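Local coordinates for protein CG8862 (Drosophila melanogaster, PDB 3ISM) that probably cuts DNA and RNA without sequence specificity, as a magnesium-dependent mitochondrial endonuclease of the His-Me finger clan, at residues 30-35 / 43-48; 37-42 / 121-126; 68-73 / 117-122; 75-80 / 84-89. All coordinates share one frame; numbering follows the deposited sequence.

Interaction 1 of 4, residues 30-35 / 43-48; sequences LDHVRS and YDRRNR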
loop_
_atom_site.group_PDB
_atom_site.type_symbol
_atom_site.label_atom_id
_atom_site.label_comp_id
_atom_site.label_asym_id
_atom_site.label_seq_id
_atom_site.Cartn_x
_atom_site.Cartn_y
_atom_site.Cartn_z
ATOM N N LEU B 30 13.121 5.321 2.528
ATOM C CA LEU B 30 13.367 6.179 3.682
ATOM C C LEU B 30 12.113 6.449 4.523
ATOM O O LEU B 30 12.017 7.472 5.199
ATOM C CB LEU B 30 14.078 7.484 3.268
ATOM C CG LEU B 30 15.393 7.393 2.465
ATOM C CD1 LEU B 30 15.700 8.728 1.777
ATOM C CD2 LEU B 30 16.587 6.942 3.327
ATOM N N ASP B 31 11.165 5.517 4.497
ATOM C CA ASP B 31 9.961 5.668 5.290
ATOM C C ASP B 31 10.215 5.197 6.723
ATOM O O ASP B 31 10.468 4.018 6.968
ATOM C CB ASP B 31 8.785 4.914 4.651
ATOM C CG ASP B 31 7.421 5.389 5.162
ATOM O OD1 ASP B 31 7.380 6.386 5.905
ATOM O OD2 ASP B 31 6.379 4.786 4.803
ATOM N N HIS B 32 10.183 6.138 7.659
ATOM C CA HIS B 32 10.124 5.819 9.082
ATOM C C HIS B 32 11.227 4.811 9.452
ATOM O O HIS B 32 10.951 3.716 9.974
ATOM C CB HIS B 32 8.728 5.265 9.399
ATOM C CG HIS B 32 8.230 5.609 10.763
ATOM N ND1 HIS B 32 7.775 6.871 11.093
ATOM C CD2 HIS B 32 8.108 4.857 11.880
ATOM C CE1 HIS B 32 7.411 6.881 12.362
ATOM N NE2 HIS B 32 7.582 5.666 12.856
ATOM N N VAL B 33 12.469 5.189 9.154
ATOM C CA VAL B 33 13.626 4.297 9.313
ATOM C C VAL B 33 14.147 4.346 10.740
ATOM O O VAL B 33 14.438 5.429 11.269
ATOM C CB VAL B 33 14.776 4.619 8.321
ATOM C CG1 VAL B 33 16.020 3.775 8.639
ATOM C CG2 VAL B 33 14.336 4.363 6.883
ATOM N N ARG B 34 14.250 3.169 11.353
ATOM C CA ARG B 34 14.667 3.055 12.743
ATOM C C ARG B 34 15.816 2.069 12.891
ATOM O O ARG B 34 15.858 1.041 12.223
ATOM C CB ARG B 34 13.492 2.616 13.615
ATOM C CG ARG B 34 12.505 3.739 13.965
ATOM C CD ARG B 34 11.303 3.224 14.754
ATOM N NE ARG B 34 11.693 2.669 16.050
ATOM C CZ ARG B 34 11.787 1.368 16.322
ATOM N NH1 ARG B 34 11.504 0.462 15.393
ATOM N NH2 ARG B 34 12.152 0.969 17.534
ATOM N N SER B 35 16.752 2.391 13.770
ATOM C CA SER B 35 17.938 1.568 13.968
ATOM C C SER B 35 17.879 0.842 15.301
ATOM O O SER B 35 17.563 1.445 16.317
ATOM C CB SER B 35 19.199 2.440 13.926
ATOM O OG SER B 35 19.228 3.258 12.768
ATOM N N TYR B 43 9.563 1.145 8.991
ATOM C CA TYR B 43 8.250 0.725 9.486
ATOM C C TYR B 43 7.125 1.289 8.623
ATOM O O TYR B 43 7.110 2.493 8.307
ATOM C CB TYR B 43 8.038 1.174 10.935
ATOM C CG TYR B 43 6.822 0.553 11.590
ATOM C CD1 TYR B 43 6.754 -0.832 11.810
ATOM C CD2 TYR B 43 5.730 1.338 11.972
ATOM C CE1 TYR B 43 5.627 -1.411 12.417
ATOM C CE2 TYR B 43 4.599 0.771 12.576
ATOM C CZ TYR B 43 4.564 -0.607 12.799
ATOM O OH TYR B 43 3.473 -1.181 13.414
ATOM N N ASP B 44 6.192 0.423 8.253
ATOM C CA ASP B 44 5.030 0.829 7.462
ATOM C C ASP B 44 3.876 1.101 8.433
ATOM O O ASP B 44 3.213 0.168 8.886
ATOM C CB ASP B 44 4.679 -0.280 6.463
ATOM C CG ASP B 44 3.540 0.092 5.525
ATOM O OD1 ASP B 44 2.900 1.139 5.742
ATOM O OD2 ASP B 44 3.298 -0.664 4.552
ATOM N N ARG B 45 3.680 2.378 8.777
ATOM C CA ARG B 45 2.644 2.790 9.735
ATOM C C ARG B 45 1.207 2.464 9.305
ATOM O O ARG B 45 0.349 2.246 10.153
ATOM C CB ARG B 45 2.759 4.274 10.061
ATOM C CG ARG B 45 3.989 4.603 10.901
ATOM C CD ARG B 45 4.117 6.100 11.131
ATOM N NE ARG B 45 4.383 6.834 9.895
ATOM C CZ ARG B 45 4.304 8.164 9.785
ATOM N NH1 ARG B 45 3.943 8.905 10.827
ATOM N NH2 ARG B 45 4.591 8.754 8.634
ATOM N N ARG B 46 0.972 2.447 7.997
ATOM C CA ARG B 46 -0.320 2.142 7.420
ATOM C C ARG B 46 -0.667 0.661 7.592
ATOM O O ARG B 46 -1.816 0.306 7.873
ATOM C CB ARG B 46 -0.280 2.459 5.927
ATOM C CG ARG B 46 -1.634 2.246 5.241
ATOM C CD ARG B 46 -1.723 2.979 3.936
ATOM N NE ARG B 46 -0.895 2.397 2.876
ATOM C CZ ARG B 46 -1.198 1.275 2.212
ATOM N NH1 ARG B 46 -2.303 0.587 2.473
ATOM N NH2 ARG B 46 -0.391 0.829 1.265
ATOM N N ASN B 47 0.335 -0.199 7.428
ATOM C CA ASN B 47 0.109 -1.639 7.431
ATOM C C ASN B 47 0.440 -2.293 8.759
ATOM O O ASN B 47 0.076 -3.442 9.004
ATOM C CB ASN B 47 0.862 -2.282 6.266
ATOM C CG ASN B 47 0.134 -2.071 4.924
ATOM O OD1 ASN B 47 -1.094 -2.117 4.875
ATOM N ND2 ASN B 47 0.889 -1.875 3.842
ATOM N N ARG B 48 1.091 -1.527 9.626
ATOM C CA ARG B 48 1.466 -1.971 10.979
ATOM C C ARG B 48 2.476 -3.140 10.967
ATOM O O ARG B 48 2.449 -3.992 11.866
ATOM C CB ARG B 48 0.230 -2.278 11.847
ATOM C CG ARG B 48 -0.517 -1.050 12.421
ATOM C CD ARG B 48 -1.260 -0.290 11.360
ATOM N NE ARG B 48 -2.595 0.172 11.750
ATOM C CZ ARG B 48 -3.108 1.352 11.398
ATOM N NH1 ARG B 48 -2.387 2.210 10.688
ATOM N NH2 ARG B 48 -4.341 1.689 11.770
HETATM O O HOH W 1 5.226 4.642 7.639
#
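His32 lies against Arg45 and Tyr43 at the open end of the beta hairpin formed by strands 33-35 and 40-44, on the edge of the central sheet. The imidazole presents one face to the arginine: Arg45 CD stands 3.8 Å from the centroid of the His32 ring and 18° off its normal, a CH-pi contact. The guanidinium continues the overlap, its plane only 10° from that of the ring, with Arg45 NE 3.6 Å from His32 ND1. With CD over the imidazole, the bend at chi3 of the arginine carries NE on over the ring as well. Tyr43 lies alongside, its CB at the ring edge by CD2 of His32, while its phenol runs on to bond Phe85 O through OH.

One backbone bond ties the two segments, Tyr43 N to His32 O at 3.1 Å and nearly straight (165°). Beside it a water fills the corner. It donates to Tyr43 O at 2.9 Å, accepts from Arg45 N and from Arg45 NE, and reaches Asp31 OD2 by a weak bond, so it helps to hold the arginine and the backbone after the strand. Asp31 OD2 also bonds His51 of strand 49-57, and Arg45 NH2 donates to Pro28 O of the second subunit, which places this hairpin end at the dimer contact. Beyond the strand, the chain turns over Asp44, whose OD2 takes a bond from Asn47 ND2. Within that turn Arg48 NH1 donates to Arg45 O at 2.8 Å, in the carbonyl plane.

Interaction 2 of 4, residues 37-42 / 121-126; sequences SDYVLS and LSNMAP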
loop_
_atom_site.group_PDB
_atom_site.type_symbol
_atom_site.label_atom_id
_atom_site.label_comp_id
_atom_site.label_asym_id
_atom_site.label_seq_id
_atom_site.Cartn_x
_atom_site.Cartn_y
_atom_site.Cartn_z
ATOM N N SER B 37 20.329 -2.177 17.606
ATOM C CA SER B 37 21.730 -2.472 17.819
ATOM C C SER B 37 22.396 -3.288 16.715
ATOM O O SER B 37 23.606 -3.175 16.524
ATOM C CB SER B 37 21.918 -3.185 19.150
ATOM O OG SER B 37 21.299 -2.469 20.206
ATOM N N ASP B 38 21.633 -4.116 16.006
ATOM C CA ASP B 38 22.234 -5.016 15.009
ATOM C C ASP B 38 21.358 -5.248 13.780
ATOM O O ASP B 38 21.639 -6.132 12.975
ATOM C CB ASP B 38 22.647 -6.354 15.644
ATOM C CG ASP B 38 23.724 -7.092 14.836
ATOM O OD1 ASP B 38 24.679 -6.438 14.360
ATOM O OD2 ASP B 38 23.630 -8.338 14.692
ATOM N N TYR B 39 20.302 -4.453 13.632
ATOM C CA TYR B 39 19.545 -4.413 12.376
ATOM C C TYR B 39 18.914 -3.045 12.158
ATOM O O TYR B 39 18.881 -2.218 13.073
ATOM C CB TYR B 39 18.507 -5.544 12.274
ATOM C CG TYR B 39 17.289 -5.461 13.185
ATOM C CD1 TYR B 39 16.046 -5.109 12.674
ATOM C CD2 TYR B 39 17.368 -5.794 14.534
ATOM C CE1 TYR B 39 14.925 -5.064 13.483
ATOM C CE2 TYR B 39 16.246 -5.758 15.351
ATOM C CZ TYR B 39 15.033 -5.394 14.821
ATOM O OH TYR B 39 13.901 -5.344 15.618
ATOM N N VAL B 40 18.459 -2.805 10.934
ATOM C CA VAL B 40 17.806 -1.548 10.574
ATOM C C VAL B 40 16.385 -1.858 10.095
ATOM O O VAL B 40 16.160 -2.865 9.428
ATOM C CB VAL B 40 18.619 -0.756 9.505
ATOM C CG1 VAL B 40 17.938 0.560 9.156
ATOM C CG2 VAL B 40 20.038 -0.478 10.006
ATOM N N LEU B 41 15.434 -1.005 10.459
ATOM C CA LEU B 41 14.026 -1.252 10.172
ATOM C C LEU B 41 13.343 -0.028 9.579
ATOM O O LEU B 41 13.441 1.057 10.135
ATOM C CB LEU B 41 13.313 -1.671 11.460
ATOM C CG LEU B 41 11.805 -1.959 11.405
ATOM C CD1 LEU B 41 11.549 -3.300 12.075
ATOM C CD2 LEU B 41 11.012 -0.890 12.100
ATOM N N SER B 42 12.636 -0.211 8.463
ATOM C CA SER B 42 11.737 0.807 7.944
ATOM C C SER B 42 10.324 0.330 8.251
ATOM O O SER B 42 9.953 -0.778 7.871
ATOM C CB SER B 42 11.944 0.996 6.449
ATOM O OG SER B 42 10.893 1.729 5.830
ATOM N N LEU B 121 7.229 -6.024 18.298
ATOM C CA LEU B 121 6.170 -6.261 17.326
ATOM C C LEU B 121 6.293 -5.430 16.044
ATOM O O LEU B 121 5.661 -5.755 15.042
ATOM C CB LEU B 121 4.792 -6.044 17.956
ATOM C CG LEU B 121 4.464 -7.102 19.012
ATOM C CD1 LEU B 121 3.269 -6.665 19.842
ATOM C CD2 LEU B 121 4.218 -8.465 18.347
ATOM N N SER B 122 7.091 -4.364 16.074
ATOM C CA SER B 122 7.367 -3.615 14.852
ATOM C C SER B 122 8.257 -4.378 13.873
ATOM O O SER B 122 8.342 -4.002 12.708
ATOM C CB SER B 122 7.966 -2.249 15.161
ATOM O OG SER B 122 9.115 -2.375 15.955
ATOM N N ASN B 123 8.908 -5.443 14.355
ATOM C CA ASN B 123 9.730 -6.315 13.509
ATOM C C ASN B 123 8.906 -7.508 13.000
ATOM O O ASN B 123 9.427 -8.382 12.315
ATOM C CB ASN B 123 11.006 -6.762 14.255
ATOM C CG ASN B 123 11.938 -7.665 13.393
ATOM O OD1 ASN B 123 12.244 -7.358 12.235
ATOM N ND2 ASN B 123 12.388 -8.780 13.981
ATOM N N MET B 124 7.608 -7.518 13.316
ATOM C CA MET B 124 6.746 -8.663 13.009
ATOM C C MET B 124 5.779 -8.404 11.878
ATOM O O MET B 124 5.320 -7.276 11.681
ATOM C CB MET B 124 5.931 -9.087 14.241
ATOM C CG MET B 124 6.761 -9.400 15.460
ATOM S SD MET B 124 7.777 -10.850 15.192
ATOM C CE MET B 124 9.115 -10.470 16.294
ATOM N N ALA B 125 5.460 -9.468 11.144
ATOM C CA ALA B 125 4.326 -9.480 10.222
ATOM C C ALA B 125 3.599 -10.809 10.345
ATOM O O ALA B 125 4.221 -11.832 10.676
ATOM C CB ALA B 125 4.759 -9.231 8.764
ATOM N N PRO B 126 2.271 -10.795 10.129
ATOM C CA PRO B 126 1.504 -12.033 10.188
ATOM C C PRO B 126 1.986 -13.018 9.143
ATOM O O PRO B 126 1.997 -12.717 7.948
ATOM C CB PRO B 126 0.056 -11.579 9.911
ATOM C CG PRO B 126 0.044 -10.154 10.343
ATOM C CD PRO B 126 1.404 -9.629 9.917
#
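With chi1 at 70°, Tyr39 CG sits between its backbone N and carbonyl carbon, while Asn123 CG is anti to its own backbone N (chi1 -179°); these two settings bring phenol and carboxamide together. The phenol oxygen does the touching, Tyr39 OH lying 3.5 Å from Asn123 CB. Farther round the ring, Tyr39 CE1 is 3.7 Å from Asn123 OD1, with the ring and amide planes 45° apart. Both polar ends bond to other parts of the chain: Tyr39 OH to Glu117 O, and Asn123 ND2 to Thr118 O and Ala103 O. Beside them a Leu41 methyl rests on the backbone, its CD1 3.3 Å from Ser122 O and 3.8 Å from Asn123 CA.

A leucine in place of Tyr39 would probably leave Glu117 O without this hydroxyl partner and open a gap beside the Asn123 amide.

Asn123 packs on His101, the predicted proton acceptor, and lies about 8 Å, side chain to ion, from the bound magnesium, so the contact lies close to the probable active site. Structurally it sets strand 40-44 of the large sheet against the 3-10 turn 121-123, which leads into strand 124-127, the antiparallel partner of strand 98-101; Val53 of strand 49-57 touches both Leu41 and Asn123.

Interaction 3 of 4, residues 68-73 / 117-122; sequences VDRSKC and ETFYLS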
loop_
_atom_site.group_PDB
_atom_site.type_symbol
_atom_site.label_atom_id
_atom_site.label_comp_id
_atom_site.label_asym_id
_atom_site.label_seq_id
_atom_site.Cartn_x
_atom_site.Cartn_y
_atom_site.Cartn_z
ATOM N N VAL B 68 23.527 -16.125 24.810
ATOM C CA VAL B 68 22.240 -15.696 24.264
ATOM C C VAL B 68 21.167 -16.752 24.533
ATOM O O VAL B 68 21.188 -17.838 23.953
ATOM C CB VAL B 68 22.319 -15.356 22.753
ATOM C CG1 VAL B 68 20.937 -14.999 22.219
ATOM C CG2 VAL B 68 23.287 -14.205 22.509
ATOM N N ASP B 69 20.246 -16.425 25.433
ATOM C CA ASP B 69 19.129 -17.298 25.761
ATOM C C ASP B 69 17.862 -16.708 25.155
ATOM O O ASP B 69 17.308 -15.730 25.678
ATOM C CB ASP B 69 18.986 -17.434 27.285
ATOM C CG ASP B 69 18.053 -18.579 27.699
ATOM O OD1 ASP B 69 17.439 -19.229 26.815
ATOM O OD2 ASP B 69 17.938 -18.829 28.924
ATOM N N ARG B 70 17.410 -17.311 24.056
ATOM C CA ARG B 70 16.224 -16.849 23.346
ATOM C C ARG B 70 14.946 -17.024 24.172
ATOM O O ARG B 70 13.923 -16.386 23.882
ATOM C CB ARG B 70 16.091 -17.525 21.969
ATOM C CG ARG B 70 15.383 -16.634 20.942
ATOM C CD ARG B 70 15.087 -17.331 19.611
ATOM N NE ARG B 70 13.925 -18.218 19.674
ATOM C CZ ARG B 70 13.970 -19.531 19.439
ATOM N NH1 ARG B 70 15.115 -20.113 19.115
ATOM N NH2 ARG B 70 12.871 -20.267 19.521
ATOM N N SER B 71 15.024 -17.852 25.214
ATOM C CA SER B 71 13.881 -18.130 26.084
ATOM C C SER B 71 13.557 -16.947 26.999
ATOM O O SER B 71 12.470 -16.885 27.587
ATOM C CB SER B 71 14.121 -19.404 26.914
ATOM O OG SER B 71 14.936 -19.154 28.057
ATOM N N LYS B 72 14.496 -16.009 27.116
ATOM C CA LYS B 72 14.265 -14.798 27.910
ATOM C C LYS B 72 13.543 -13.723 27.105
ATOM O O LYS B 72 13.232 -12.658 27.637
ATOM C CB LYS B 72 15.579 -14.248 28.492
ATOM C CG LYS B 72 16.396 -15.271 29.314
ATOM C CD LYS B 72 16.980 -14.635 30.568
ATOM C CE LYS B 72 18.002 -15.533 31.255
ATOM N NZ LYS B 72 19.413 -15.161 30.932
ATOM N N CYS B 73 13.265 -14.013 25.829
ATOM C CA CYS B 73 12.676 -13.039 24.902
ATOM C C CYS B 73 11.183 -13.213 24.675
ATOM O O CYS B 73 10.720 -14.313 24.361
ATOM C CB CYS B 73 13.348 -13.144 23.544
ATOM S SG CYS B 73 15.111 -13.081 23.578
ATOM N N GLU B 117 15.919 -7.351 20.880
ATOM C CA GLU B 117 15.378 -6.320 20.004
ATOM C C GLU B 117 14.642 -6.850 18.755
ATOM O O GLU B 117 13.862 -6.117 18.141
ATOM C CB GLU B 117 16.480 -5.328 19.604
ATOM C CG GLU B 117 16.977 -4.394 20.726
ATOM C CD GLU B 117 18.338 -3.772 20.393
ATOM O OE1 GLU B 117 18.768 -3.874 19.223
ATOM O OE2 GLU B 117 18.995 -3.202 21.294
ATOM N N THR B 118 14.876 -8.102 18.363
ATOM C CA THR B 118 14.115 -8.674 17.241
ATOM C C THR B 118 12.692 -9.051 17.662
ATOM O O THR B 118 11.846 -9.344 16.819
ATOM C CB THR B 118 14.805 -9.914 16.617
ATOM O OG1 THR B 118 14.793 -11.005 17.554
ATOM C CG2 THR B 118 16.250 -9.592 16.240
ATOM N N PHE B 119 12.412 -9.028 18.961
ATOM C CA PHE B 119 11.070 -9.379 19.437
ATOM C C PHE B 119 10.068 -8.215 19.570
ATOM O O PHE B 119 8.931 -8.418 20.009
ATOM C CB PHE B 119 11.147 -10.218 20.714
ATOM C CG PHE B 119 11.549 -11.652 20.467
ATOM C CD1 PHE B 119 10.592 -12.662 20.462
ATOM C CD2 PHE B 119 12.882 -11.989 20.225
ATOM C CE1 PHE B 119 10.957 -13.989 20.230
ATOM C CE2 PHE B 119 13.259 -13.324 19.996
ATOM C CZ PHE B 119 12.293 -14.324 19.999
ATOM N N TYR B 120 10.473 -7.008 19.169
ATOM C CA TYR B 120 9.516 -5.910 19.082
ATOM C C TYR B 120 8.509 -6.246 18.003
ATOM O O TYR B 120 8.894 -6.698 16.915
ATOM C CB TYR B 120 10.190 -4.580 18.755
ATOM C CG TYR B 120 10.918 -3.967 19.916
ATOM C CD1 TYR B 120 10.226 -3.507 21.029
ATOM C CD2 TYR B 120 12.309 -3.847 19.903
ATOM C CE1 TYR B 120 10.901 -2.943 22.114
ATOM C CE2 TYR B 120 12.992 -3.277 20.971
ATOM C CZ TYR B 120 12.280 -2.824 22.071
ATOM O OH TYR B 120 12.951 -2.263 23.140
ATOM N N LEU B 121 7.229 -6.024 18.298
ATOM C CA LEU B 121 6.170 -6.261 17.326
ATOM C C LEU B 121 6.293 -5.430 16.044
ATOM O O LEU B 121 5.661 -5.755 15.042
ATOM C CB LEU B 121 4.792 -6.044 17.956
ATOM C CG LEU B 121 4.464 -7.102 19.012
ATOM C CD1 LEU B 121 3.269 -6.665 19.842
ATOM C CD2 LEU B 121 4.218 -8.465 18.347
ATOM N N SER B 122 7.091 -4.364 16.074
ATOM C CA SER B 122 7.367 -3.615 14.852
ATOM C C SER B 122 8.257 -4.378 13.873
ATOM O O SER B 122 8.342 -4.002 12.708
ATOM C CB SER B 122 7.966 -2.249 15.161
ATOM O OG SER B 122 9.115 -2.375 15.955
#
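A cysteine methylene stands over the face of a phenylalanine here: Cys73 CB is 3.6 Å from the centroid of the Phe119 ring, 16° off the normal, so that its C-H bonds address the pi face. The closest atoms are Cys73 CB and Phe119 CD2 at 3.5 Å. The sulfur follows less squarely, Cys73 SG being 4.6 Å from the same centroid and 36° off the normal, an oblique sulfur-aromatic contact. A chi1 of -51°, with SG anti to the carbonyl carbon, puts the sulfur obliquely over the CD2-CE2 side of the ring while CB sits over the face.

At the far end of the phenyl group, Arg70 brings its aliphatic part, CG lying 4.0 Å from Phe119 CZ. The guanidinium is almost coplanar with the ring rather than stacked on it, and a bend at chi3 turns its polar end to the chain of CG4930. There Arg70 NH2 forms a salt bridge with Asp336 and a hydrogen bond with Tyr331 O, both of that chain.

Arg70 and Cys73 are presented by the 3-10 turn 70-72, which opens with an Asx turn. Asp69 OD1 accepts from Ser71 N at 3.2 Å and from Ser71 OG at 2.8 Å, both reaching it from one face of the carboxylate. At the other end of the turn, Cys73 N bonds Arg70 O.

Phe119 belongs to the loop between helix 112-116 and strand 124-127. Its ring meets that of Phe75 and packs edge-to-face with His101, the predicted proton acceptor.

Interaction 4 of 4, residues 75-80 / 84-89; sequences FKQDES and FFRSQN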
loop_
_atom_site.group_PDB
_atom_site.type_symbol
_atom_site.label_atom_id
_atom_site.label_comp_id
_atom_site.label_asym_id
_atom_site.label_seq_id
_atom_site.Cartn_x
_atom_site.Cartn_y
_atom_site.Cartn_z
ATOM N N PHE B 75 7.477 -11.335 22.864
ATOM C CA PHE B 75 6.911 -10.429 21.880
ATOM C C PHE B 75 6.297 -9.236 22.612
ATOM O O PHE B 75 5.481 -9.406 23.520
ATOM C CB PHE B 75 5.859 -11.157 21.045
ATOM C CG PHE B 75 6.404 -12.315 20.235
ATOM C CD1 PHE B 75 6.987 -12.099 19.000
ATOM C CD2 PHE B 75 6.313 -13.613 20.704
ATOM C CE1 PHE B 75 7.477 -13.153 18.246
ATOM C CE2 PHE B 75 6.802 -14.674 19.959
ATOM C CZ PHE B 75 7.386 -14.443 18.726
ATOM N N LYS B 76 6.712 -8.033 22.236
ATOM C CA LYS B 76 6.315 -6.829 22.967
ATOM C C LYS B 76 6.067 -5.659 22.040
ATOM O O LYS B 76 6.718 -5.553 20.988
ATOM C CB LYS B 76 7.374 -6.465 24.010
ATOM C CG LYS B 76 8.780 -6.232 23.466
ATOM C CD LYS B 76 9.843 -6.766 24.450
ATOM C CE LYS B 76 11.279 -6.692 23.874
ATOM N NZ LYS B 76 11.338 -6.872 22.391
ATOM N N GLN B 77 5.127 -4.789 22.423
ATOM C CA GLN B 77 4.841 -3.557 21.671
ATOM C C GLN B 77 6.075 -2.654 21.610
ATOM O O GLN B 77 6.867 -2.601 22.553
ATOM C CB GLN B 77 3.651 -2.787 22.273
ATOM C CG GLN B 77 3.955 -2.085 23.612
ATOM C CD GLN B 77 2.871 -1.106 24.057
ATOM O OE1 GLN B 77 2.111 -0.584 23.243
ATOM N NE2 GLN B 77 2.819 -0.835 25.358
ATOM N N ASP B 78 6.230 -1.967 20.492
ATOM C CA ASP B 78 7.314 -1.002 20.301
ATOM C C ASP B 78 6.826 0.415 20.664
ATOM O O ASP B 78 6.044 1.029 19.922
ATOM C CB ASP B 78 7.802 -1.053 18.847
ATOM C CG ASP B 78 9.017 -0.165 18.604
ATOM O OD1 ASP B 78 9.350 0.672 19.473
ATOM O OD2 ASP B 78 9.641 -0.317 17.534
ATOM N N GLU B 79 7.325 0.925 21.786
ATOM C CA GLU B 79 6.861 2.184 22.359
ATOM C C GLU B 79 7.453 3.391 21.651
ATOM O O GLU B 79 7.037 4.525 21.880
ATOM C CB GLU B 79 7.180 2.237 23.859
ATOM C CG GLU B 79 6.241 1.397 24.707
ATOM C CD GLU B 79 6.802 1.072 26.076
ATOM O OE1 GLU B 79 7.926 1.521 26.395
ATOM O OE2 GLU B 79 6.119 0.351 26.835
ATOM N N SER B 80 8.432 3.156 20.791
ATOM C CA SER B 80 8.954 4.252 19.987
ATOM C C SER B 80 8.057 4.523 18.769
ATOM O O SER B 80 8.295 5.492 18.046
ATOM C CB SER B 80 10.381 3.967 19.544
ATOM O OG SER B 80 10.376 3.021 18.498
ATOM N N PHE B 84 -1.117 5.045 17.448
ATOM C CA PHE B 84 -2.062 4.814 16.341
ATOM C C PHE B 84 -1.561 3.733 15.421
ATOM O O PHE B 84 -2.347 3.077 14.755
ATOM C CB PHE B 84 -2.240 6.078 15.479
ATOM C CG PHE B 84 -3.099 7.151 16.105
ATOM C CD1 PHE B 84 -3.567 7.043 17.416
ATOM C CD2 PHE B 84 -3.386 8.304 15.388
ATOM C CE1 PHE B 84 -4.346 8.066 17.989
ATOM C CE2 PHE B 84 -4.139 9.319 15.930
ATOM C CZ PHE B 84 -4.631 9.208 17.239
ATOM N N PHE B 85 -0.240 3.555 15.357
ATOM C CA PHE B 85 0.336 2.684 14.314
ATOM C C PHE B 85 1.053 1.445 14.848
ATOM O O PHE B 85 1.730 0.756 14.085
ATOM C CB PHE B 85 1.283 3.487 13.411
ATOM C CG PHE B 85 0.766 4.856 13.062
ATOM C CD1 PHE B 85 -0.436 5.007 12.365
ATOM C CD2 PHE B 85 1.475 5.990 13.434
ATOM C CE1 PHE B 85 -0.930 6.279 12.059
ATOM C CE2 PHE B 85 0.993 7.273 13.121
ATOM C CZ PHE B 85 -0.206 7.415 12.438
ATOM N N ARG B 86 0.895 1.172 16.144
ATOM C CA ARG B 86 1.515 0.003 16.780
ATOM C C ARG B 86 0.698 -1.254 16.608
ATOM O O ARG B 86 -0.495 -1.254 16.906
ATOM C CB ARG B 86 1.598 0.202 18.269
ATOM C CG ARG B 86 2.814 0.879 18.753
ATOM C CD ARG B 86 2.678 1.132 20.237
ATOM N NE ARG B 86 3.205 2.447 20.561
ATOM C CZ ARG B 86 3.131 3.011 21.756
ATOM N NH1 ARG B 86 2.556 2.369 22.763
ATOM N NH2 ARG B 86 3.658 4.214 21.935
ATOM N N SER B 87 1.330 -2.337 16.180
ATOM C CA SER B 87 0.710 -3.645 16.368
ATOM C C SER B 87 0.843 -4.080 17.833
ATOM O O SER B 87 1.808 -3.704 18.538
ATOM C CB SER B 87 1.292 -4.699 15.427
ATOM O OG SER B 87 2.705 -4.765 15.545
ATOM N N GLN B 88 -0.146 -4.854 18.282
ATOM C CA GLN B 88 -0.198 -5.359 19.638
ATOM C C GLN B 88 -0.389 -6.868 19.619
ATOM O O GLN B 88 -0.911 -7.427 18.652
ATOM C CB GLN B 88 -1.343 -4.685 20.406
ATOM C CG GLN B 88 -1.213 -3.150 20.525
ATOM C CD GLN B 88 -0.184 -2.719 21.584
ATOM O OE1 GLN B 88 0.214 -3.510 22.444
ATOM N NE2 GLN B 88 0.234 -1.454 21.526
ATOM N N ASN B 89 0.033 -7.531 20.688
ATOM C CA ASN B 89 -0.237 -8.966 20.851
ATOM C C ASN B 89 -1.720 -9.316 20.665
ATOM O O ASN B 89 -2.029 -10.335 20.046
ATOM C CB ASN B 89 0.302 -9.497 22.190
ATOM C CG ASN B 89 1.810 -9.692 22.169
ATOM O OD1 ASN B 89 2.388 -10.074 21.150
ATOM N ND2 ASN B 89 2.456 -9.420 23.296
HETATM O O HOH W 2 4.379 -2.440 18.356
#
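Gln77 OE1 is gripped twice from the facing segment, by Gln88 NE2 at 2.7 Å and by Arg86 NH1 at 3.0 Å. The two donors come from opposite faces of the Gln77 amide, each above the carbonyl plane. The bond from Gln88 is almost straight (175°) and lies in the plane of its own amide; the one from Arg86 is more bent (147°). A turn at chi2 of Gln88 folds its amide back alongside Gln77, the two amide planes 70° apart.

Arg86 reaches across the loop, one face of its guanidinium against Glu79 CA, while its NE donates to Ile81 O. Cutting Arg86 back to an alanine is likely to leave Ile81 O without its side-chain partner and Gln77 OE1 with Gln88 alone of these two donors, and so less firmly fixed.

Farther along, Asn89 ND2 donates to Phe75 O at 3.0 Å, and its OD1 is taken by Arg99. A water also bridges the backbones, accepting from Asp78 N and donating to Ser87 O, 2.9 Å from each. Asp78 OD1 holds Ser80 N in an Asx turn, and its OD2 bonds Ser122.

The two segments thus run back against each other as a hairpin-like loop without strand pairing, cross-linked by side chains and water. At one end Phe75 lies beside the predicted catalytic His101 and meets Tyr331 of the CG4930 chain edge-to-face, probably at the edge of the active site that the inhibitor covers.

Overall arrangement
Interaction 1 comes first along the chain and closes before interactions 3 and 4 open. Interaction 2 shares strand 40-44 with it, their centres 9 Å apart, and packs that strand on the 121-126 segment. Interactions 2 and 3 share Leu121 and Ser122, and 75-80 / 84-89 is nested in the loops closed by both. Ser122 OG to Asp78 OD2 (2.6 Å) and Leu121 N to Lys76 O (2.8 Å) join that loop to the shared segment, while Arg34 NH2 bridges to Asp78 OD2. Interactions 1 and 4 touch the second subunit and interactions 3 and 4 the CG4930 chain, so interaction 4 meets both partners; the centres of interactions 1 and 3 are about 20 Å apart.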